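Side-chain contacts in mutT/nudix family protein (Listeria innocua, PDB 3I9X), which probably acts as a hydrolase of the Nudix family, its substrate not established, this chain being the Nudix-domain piece of a longer protein: residues A[29-34]-A[159-164]; A[84-89]-A[99-104]. All blocks are in the same frame, centred on the assembly; numbering follows the deposited sequence.

Contact 1: residues A[29-34]-A[159-164]; sequences TSDMIL and FDHLDM. With GOL (glycerol), chain B.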
loop_
_atom_site.group_PDB
_atom_site.type_symbol
_atom_site.label_atom_id
_atom_site.label_comp_id
_atom_site.label_asym_id
_atom_site.label_seq_id
_atom_site.Cartn_x
_atom_site.Cartn_y
_atom_site.Cartn_z
ATOM N N THR A 29 0.821 -7.838 -6.748
ATOM C CA THR A 29 1.115 -7.159 -8.007
ATOM C C THR A 29 1.451 -5.668 -7.848
ATOM O O THR A 29 1.111 -5.032 -6.856
ATOM C CB THR A 29 -0.034 -7.296 -9.021
ATOM O OG1 THR A 29 -1.176 -6.629 -8.509
ATOM C CG2 THR A 29 -0.407 -8.755 -9.240
ATOM N N SER A 30 2.196 -5.173 -8.828
ATOM C CA SER A 30 2.558 -3.783 -8.981
ATOM C C SER A 30 1.861 -3.289 -10.244
ATOM O O SER A 30 2.195 -3.737 -11.339
ATOM C CB SER A 30 4.056 -3.699 -9.170
ATOM O OG SER A 30 4.527 -2.410 -8.880
ATOM N N ASP A 31 0.834 -2.464 -10.089
ATOM C CA ASP A 31 0.045 -1.952 -11.230
ATOM C C ASP A 31 0.256 -0.453 -11.422
ATOM O O ASP A 31 0.309 0.308 -10.448
ATOM C CB ASP A 31 -1.432 -2.293 -11.007
ATOM C CG ASP A 31 -1.682 -3.794 -11.062
ATOM O OD1 ASP A 31 -1.251 -4.401 -12.074
ATOM O OD2 ASP A 31 -2.253 -4.372 -10.098
ATOM N N MET A 32 0.350 -0.051 -12.690
ATOM C CA MET A 32 0.800 1.277 -13.087
ATOM C C MET A 32 -0.230 2.054 -13.900
ATOM O O MET A 32 -0.589 1.663 -15.010
ATOM C CB MET A 32 2.056 1.163 -13.940
ATOM C CG MET A 32 3.179 0.251 -13.300
ATOM S SD MET A 32 4.820 0.410 -14.136
ATOM C CE MET A 32 4.460 2.113 -14.750
ATOM N N ILE A 33 -0.690 3.161 -13.353
ATOM C CA ILE A 33 -1.452 4.141 -14.116
ATOM C C ILE A 33 -0.424 5.005 -14.844
ATOM O O ILE A 33 0.254 5.855 -14.241
ATOM C CB ILE A 33 -2.307 4.949 -13.211
ATOM C CG1 ILE A 33 -3.347 4.036 -12.565
ATOM C CG2 ILE A 33 -2.992 6.066 -13.914
ATOM C CD1 ILE A 33 -4.377 3.664 -13.499
ATOM N N LEU A 34 -0.319 4.778 -16.141
ATOM C CA LEU A 34 0.685 5.423 -16.971
ATOM C C LEU A 34 0.091 6.520 -17.817
ATOM O O LEU A 34 -0.581 6.237 -18.823
ATOM C CB LEU A 34 1.301 4.376 -17.890
ATOM C CG LEU A 34 2.709 4.516 -18.396
ATOM C CD1 LEU A 34 3.539 5.135 -17.283
ATOM C CD2 LEU A 34 3.272 3.108 -18.790
ATOM N N PHE A 159 -10.768 -6.521 -13.927
ATOM C CA PHE A 159 -10.566 -6.585 -12.461
ATOM C C PHE A 159 -11.197 -5.375 -11.826
ATOM O O PHE A 159 -12.329 -5.004 -12.181
ATOM C CB PHE A 159 -9.060 -6.658 -12.109
ATOM C CG PHE A 159 -8.280 -7.680 -12.915
ATOM C CD1 PHE A 159 -7.312 -7.268 -13.832
ATOM C CD2 PHE A 159 -8.470 -9.045 -12.719
ATOM C CE1 PHE A 159 -6.579 -8.192 -14.571
ATOM C CE2 PHE A 159 -7.745 -9.972 -13.477
ATOM C CZ PHE A 159 -6.808 -9.543 -14.393
ATOM N N ASP A 160 -10.514 -4.746 -10.873
ATOM C CA ASP A 160 -11.053 -3.507 -10.301
ATOM C C ASP A 160 -10.430 -2.291 -10.955
ATOM O O ASP A 160 -10.387 -1.220 -10.342
ATOM C CB ASP A 160 -10.850 -3.450 -8.764
ATOM C CG ASP A 160 -9.418 -3.637 -8.341
ATOM O OD1 ASP A 160 -8.525 -3.907 -9.176
ATOM O OD2 ASP A 160 -9.177 -3.595 -7.128
ATOM N N HIS A 161 -9.916 -2.427 -12.169
ATOM C CA HIS A 161 -9.132 -1.342 -12.740
ATOM C C HIS A 161 -9.882 -0.041 -12.981
ATOM O O HIS A 161 -9.220 1.021 -13.037
ATOM C CB HIS A 161 -8.330 -1.771 -13.965
ATOM C CG HIS A 161 -7.206 -2.677 -13.622
ATOM N ND1 HIS A 161 -6.240 -3.073 -14.530
ATOM C CD2 HIS A 161 -6.910 -3.297 -12.459
ATOM C CE1 HIS A 161 -5.391 -3.888 -13.930
ATOM N NE2 HIS A 161 -5.772 -4.033 -12.668
ATOM N N LEU A 162 -11.211 -0.101 -13.091
ATOM C CA LEU A 162 -12.020 1.097 -13.131
ATOM C C LEU A 162 -11.844 1.894 -11.820
ATOM O O LEU A 162 -11.754 3.132 -11.832
ATOM C CB LEU A 162 -13.505 0.776 -13.299
ATOM C CG LEU A 162 -14.382 2.051 -13.325
ATOM C CD1 LEU A 162 -13.859 3.045 -14.358
ATOM C CD2 LEU A 162 -15.936 1.784 -13.522
ATOM N N ASP A 163 -11.858 1.173 -10.698
ATOM C CA ASP A 163 -11.629 1.785 -9.392
ATOM C C ASP A 163 -10.239 2.393 -9.295
ATOM O O ASP A 163 -10.091 3.519 -8.798
ATOM C CB ASP A 163 -11.827 0.768 -8.277
ATOM C CG ASP A 163 -13.275 0.382 -8.131
ATOM O OD1 ASP A 163 -14.136 1.259 -8.433
ATOM O OD2 ASP A 163 -13.570 -0.774 -7.744
ATOM N N MET A 164 -9.234 1.663 -9.778
ATOM C CA MET A 164 -7.876 2.185 -9.855
ATOM C C MET A 164 -7.844 3.499 -10.683
ATOM O O MET A 164 -7.263 4.483 -10.246
ATOM C CB MET A 164 -6.890 1.190 -10.455
ATOM C CG MET A 164 -6.381 0.004 -9.581
ATOM S SD MET A 164 -4.961 -0.803 -10.383
ATOM C CE MET A 164 -4.625 0.486 -11.318
HETATM C C1 GOL B . -3.876 -8.101 -10.222
HETATM O O1 GOL B . -4.967 -8.333 -9.345
HETATM C C2 GOL B . -4.273 -7.119 -11.332
HETATM O O2 GOL B . -4.422 -5.824 -10.805
HETATM C C3 GOL B . -3.253 -7.075 -12.454
HETATM O O3 GOL B . -1.907 -7.094 -11.973
#

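Contact 2: residues A[84-89]-A[99-104]; sequences QAAERE and IPLIPF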
loop_
_atom_site.group_PDB
_atom_site.type_symbol
_atom_site.label_atom_id
_atom_site.label_comp_id
_atom_site.label_asym_id
_atom_site.label_seq_id
_atom_site.Cartn_x
_atom_site.Cartn_y
_atom_site.Cartn_z
ATOM N N GLN A 84 10.274 -1.792 -7.114
ATOM C CA GLN A 84 11.262 -2.341 -8.019
ATOM C C GLN A 84 10.562 -2.987 -9.184
ATOM O O GLN A 84 10.942 -2.766 -10.320
ATOM C CB GLN A 84 12.230 -3.303 -7.300
ATOM C CG GLN A 84 13.412 -2.568 -6.664
ATOM C CD GLN A 84 13.947 -3.193 -5.360
ATOM O OE1 GLN A 84 13.643 -4.342 -5.012
ATOM N NE2 GLN A 84 14.746 -2.406 -4.631
ATOM N N ALA A 85 9.505 -3.745 -8.913
ATOM C CA ALA A 85 8.731 -4.356 -9.973
ATOM C C ALA A 85 8.059 -3.328 -10.928
ATOM O O ALA A 85 7.969 -3.577 -12.141
ATOM C CB ALA A 85 7.702 -5.289 -9.402
ATOM N N ALA A 86 7.580 -2.211 -10.386
ATOM C CA ALA A 86 7.004 -1.150 -11.209
ATOM C C ALA A 86 8.075 -0.460 -12.063
ATOM O O ALA A 86 7.808 -0.121 -13.200
ATOM C CB ALA A 86 6.265 -0.102 -10.339
ATOM N N GLU A 87 9.262 -0.235 -11.499
ATOM C CA GLU A 87 10.356 0.389 -12.250
ATOM C C GLU A 87 10.767 -0.469 -13.424
ATOM O O GLU A 87 10.985 0.059 -14.520
ATOM C CB GLU A 87 11.569 0.693 -11.363
ATOM C CG GLU A 87 11.693 2.155 -11.015
ATOM C CD GLU A 87 12.185 2.411 -9.607
ATOM O OE1 GLU A 87 11.726 3.427 -9.036
ATOM O OE2 GLU A 87 13.015 1.618 -9.072
ATOM N N ARG A 88 10.849 -1.777 -13.187
ATOM C CA ARG A 88 11.111 -2.751 -14.248
ATOM C C ARG A 88 10.000 -2.746 -15.288
ATOM O O ARG A 88 10.299 -2.670 -16.487
ATOM C CB ARG A 88 11.298 -4.208 -13.727
ATOM C CG ARG A 88 11.374 -5.227 -14.902
ATOM C CD ARG A 88 11.441 -6.700 -14.539
ATOM N NE ARG A 88 10.221 -7.174 -13.878
ATOM C CZ ARG A 88 10.106 -7.374 -12.571
ATOM N NH1 ARG A 88 11.132 -7.147 -11.776
ATOM N NH2 ARG A 88 8.955 -7.787 -12.062
ATOM N N GLU A 89 8.739 -2.875 -14.842
ATOM C CA GLU A 89 7.609 -2.974 -15.786
ATOM C C GLU A 89 7.451 -1.690 -16.607
ATOM O O GLU A 89 7.052 -1.750 -17.749
ATOM C CB GLU A 89 6.275 -3.386 -15.120
ATOM C CG GLU A 89 6.201 -4.885 -14.693
ATOM C CD GLU A 89 5.828 -5.864 -15.837
ATOM O OE1 GLU A 89 5.944 -5.501 -17.041
ATOM O OE2 GLU A 89 5.400 -7.008 -15.531
ATOM N N ILE A 99 12.139 7.672 -14.276
ATOM C CA ILE A 99 10.764 8.126 -13.992
ATOM C C ILE A 99 10.326 7.764 -12.581
ATOM O O ILE A 99 10.175 6.594 -12.250
ATOM C CB ILE A 99 9.723 7.560 -15.014
ATOM C CG1 ILE A 99 10.106 7.941 -16.449
ATOM C CG2 ILE A 99 8.333 8.112 -14.719
ATOM C CD1 ILE A 99 10.084 9.489 -16.737
ATOM N N PRO A 100 10.127 8.781 -11.742
ATOM C CA PRO A 100 9.562 8.490 -10.431
ATOM C C PRO A 100 8.095 8.093 -10.542
ATOM O O PRO A 100 7.314 8.722 -11.250
ATOM C CB PRO A 100 9.734 9.802 -9.650
ATOM C CG PRO A 100 10.738 10.613 -10.435
ATOM C CD PRO A 100 10.494 10.200 -11.868
ATOM N N LEU A 101 7.802 7.009 -9.855
ATOM C CA LEU A 101 6.514 6.376 -9.766
ATOM C C LEU A 101 5.917 6.802 -8.439
ATOM O O LEU A 101 6.584 6.658 -7.398
ATOM C CB LEU A 101 6.724 4.871 -9.774
ATOM C CG LEU A 101 7.230 4.259 -11.098
ATOM C CD1 LEU A 101 7.494 2.806 -10.876
ATOM C CD2 LEU A 101 6.202 4.423 -12.211
ATOM N N ILE A 102 4.718 7.391 -8.485
ATOM C CA ILE A 102 4.043 7.889 -7.306
ATOM C C ILE A 102 3.045 6.813 -6.775
ATOM O O ILE A 102 2.152 6.381 -7.481
ATOM C CB ILE A 102 3.288 9.185 -7.633
ATOM C CG1 ILE A 102 4.236 10.196 -8.323
ATOM C CG2 ILE A 102 2.536 9.762 -6.354
ATOM C CD1 ILE A 102 5.557 10.473 -7.542
ATOM N N PRO A 103 3.228 6.355 -5.530
ATOM C CA PRO A 103 2.278 5.343 -5.013
ATOM C C PRO A 103 0.952 6.001 -4.762
ATOM O O PRO A 103 0.932 7.146 -4.295
ATOM C CB PRO A 103 2.894 4.883 -3.696
ATOM C CG PRO A 103 4.137 5.746 -3.443
ATOM C CD PRO A 103 4.388 6.602 -4.651
ATOM N N PHE A 104 -0.155 5.365 -5.115
ATOM C CA PHE A 104 -1.414 6.007 -4.749
ATOM C C PHE A 104 -2.392 5.126 -4.056
ATOM O O PHE A 104 -3.393 5.631 -3.536
ATOM C CB PHE A 104 -2.095 6.744 -5.922
ATOM C CG PHE A 104 -2.666 5.836 -6.950
ATOM C CD1 PHE A 104 -3.982 5.475 -6.901
ATOM C CD2 PHE A 104 -1.891 5.338 -7.948
ATOM C CE1 PHE A 104 -4.498 4.627 -7.818
ATOM C CE2 PHE A 104 -2.444 4.472 -8.928
ATOM C CZ PHE A 104 -3.726 4.134 -8.852
HETATM O O HOH W 1 9.917 5.544 -8.509
#

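Contact 1: residues A[29-34]-A[159-164]
D31 OD2 and H161 NE2 hold the same glycerol hydroxyl between them, and OD2 is gripped by two protein hydroxyls as well. The contact lies within the alpha/beta/alpha sandwich of the Nudix fold, where the start of helix 161-177 packs over one face of the mixed sheet. T29 OG1 donates a hydrogen bond of 3.0 Å to D31 OD2, reaching it from above the carboxylate plane, 41° out of it; S120 OG of the adjoining strand 118-126 is also hydrogen-bonded to OD2. Glycerol O2 donates to D31 OD2 at 2.7 Å and accepts a hydrogen bond from H161 NE2 at 2.9 Å. That second bond is almost straight (173°), with O2 at the edge of the imidazole near its plane. The other ring nitrogen, ND1, is hydrogen-bonded to the backbone N of V71, so the ring is held at both nitrogens. D31 OD2 and H161 NE2 lie 4.4 Å apart, so the hydroxyl bridges them where no direct bond exists. Glycerol O3 donates to D31 OD1 at 2.8 Å, using the second carboxylate oxygen. The glycerol, probably from the crystallisation liquor, is also hydrogen-bonded to R112 and D113, while its C2 lies over one face of F159, off-centre toward the rim. Further along the strand, toward I33, the contact turns apolar. M164 SD rests 3.9 Å from D31 CB, on the carbon behind the carboxylate. The thioether chain then bends sharply at chi3 (20°), and the M164 and I33 side chains pass in opposite directions, with M164 CE 3.9 Å from I33 CD1.

Contact 2: residues A[84-89]-A[99-104]
L101 carries this contact, reaching across to the A86 and E87 turn of helix 82-94, the helix of the Nudix box. Its CB leaves the backbone toward the helix, and CG sits beside the backbone N, anti to the carbonyl carbon (chi1 -69°). From CG the two methyls part. L101 CD1 continues the chain away from CA (chi2 175°) and ends against A86 CB at 3.2 Å, closer than carbons usually pack, so the exact separation is best treated with caution. L101 CD1 also lies 3.5 Å from A86 C and 3.6 Å from E87 N, and is therefore pressed onto helix backbone as well as onto the alanine methyl. CD2 turns instead toward M32 of strand 27-40, and L90 and A125 are further apolar neighbours of L101. At the margin, E87 CG passes 4.3 Å from L101 CD1. The E87 carboxylate is linked to the backbone of L101 by one water, which donates to E87 OE1 at 2.8 Å and accepts from L101 N at 2.9 Å. With no direct hydrogen bond, the two segments are held by dispersion between apolar groups, and the single water bridges L101 N and E87 OE1 without their having to meet.

Overall arrangement
From the N terminus, strand 27-40 enters first, and contact 1 brings helix 161-177, the last helix of the chain, back to it; 124 residues separate 29-34 from 159-164. Contact 2 is nested inside that long loop and closes a short one: nine residues separate 84-89 from 99-104, the first five finishing helix 82-94 before the chain approaches strand 102-107. Strand 27-40 lies between the two helices, D31 and I33 meeting helix 161-177 and S30, M32 and L34 touching helix 82-94, so the sheet has a helix on each side. The contacts, with centres about 13 Å apart, also meet directly: S30 OG packs on A86 CB, and the F104 ring reaches I33 and M164.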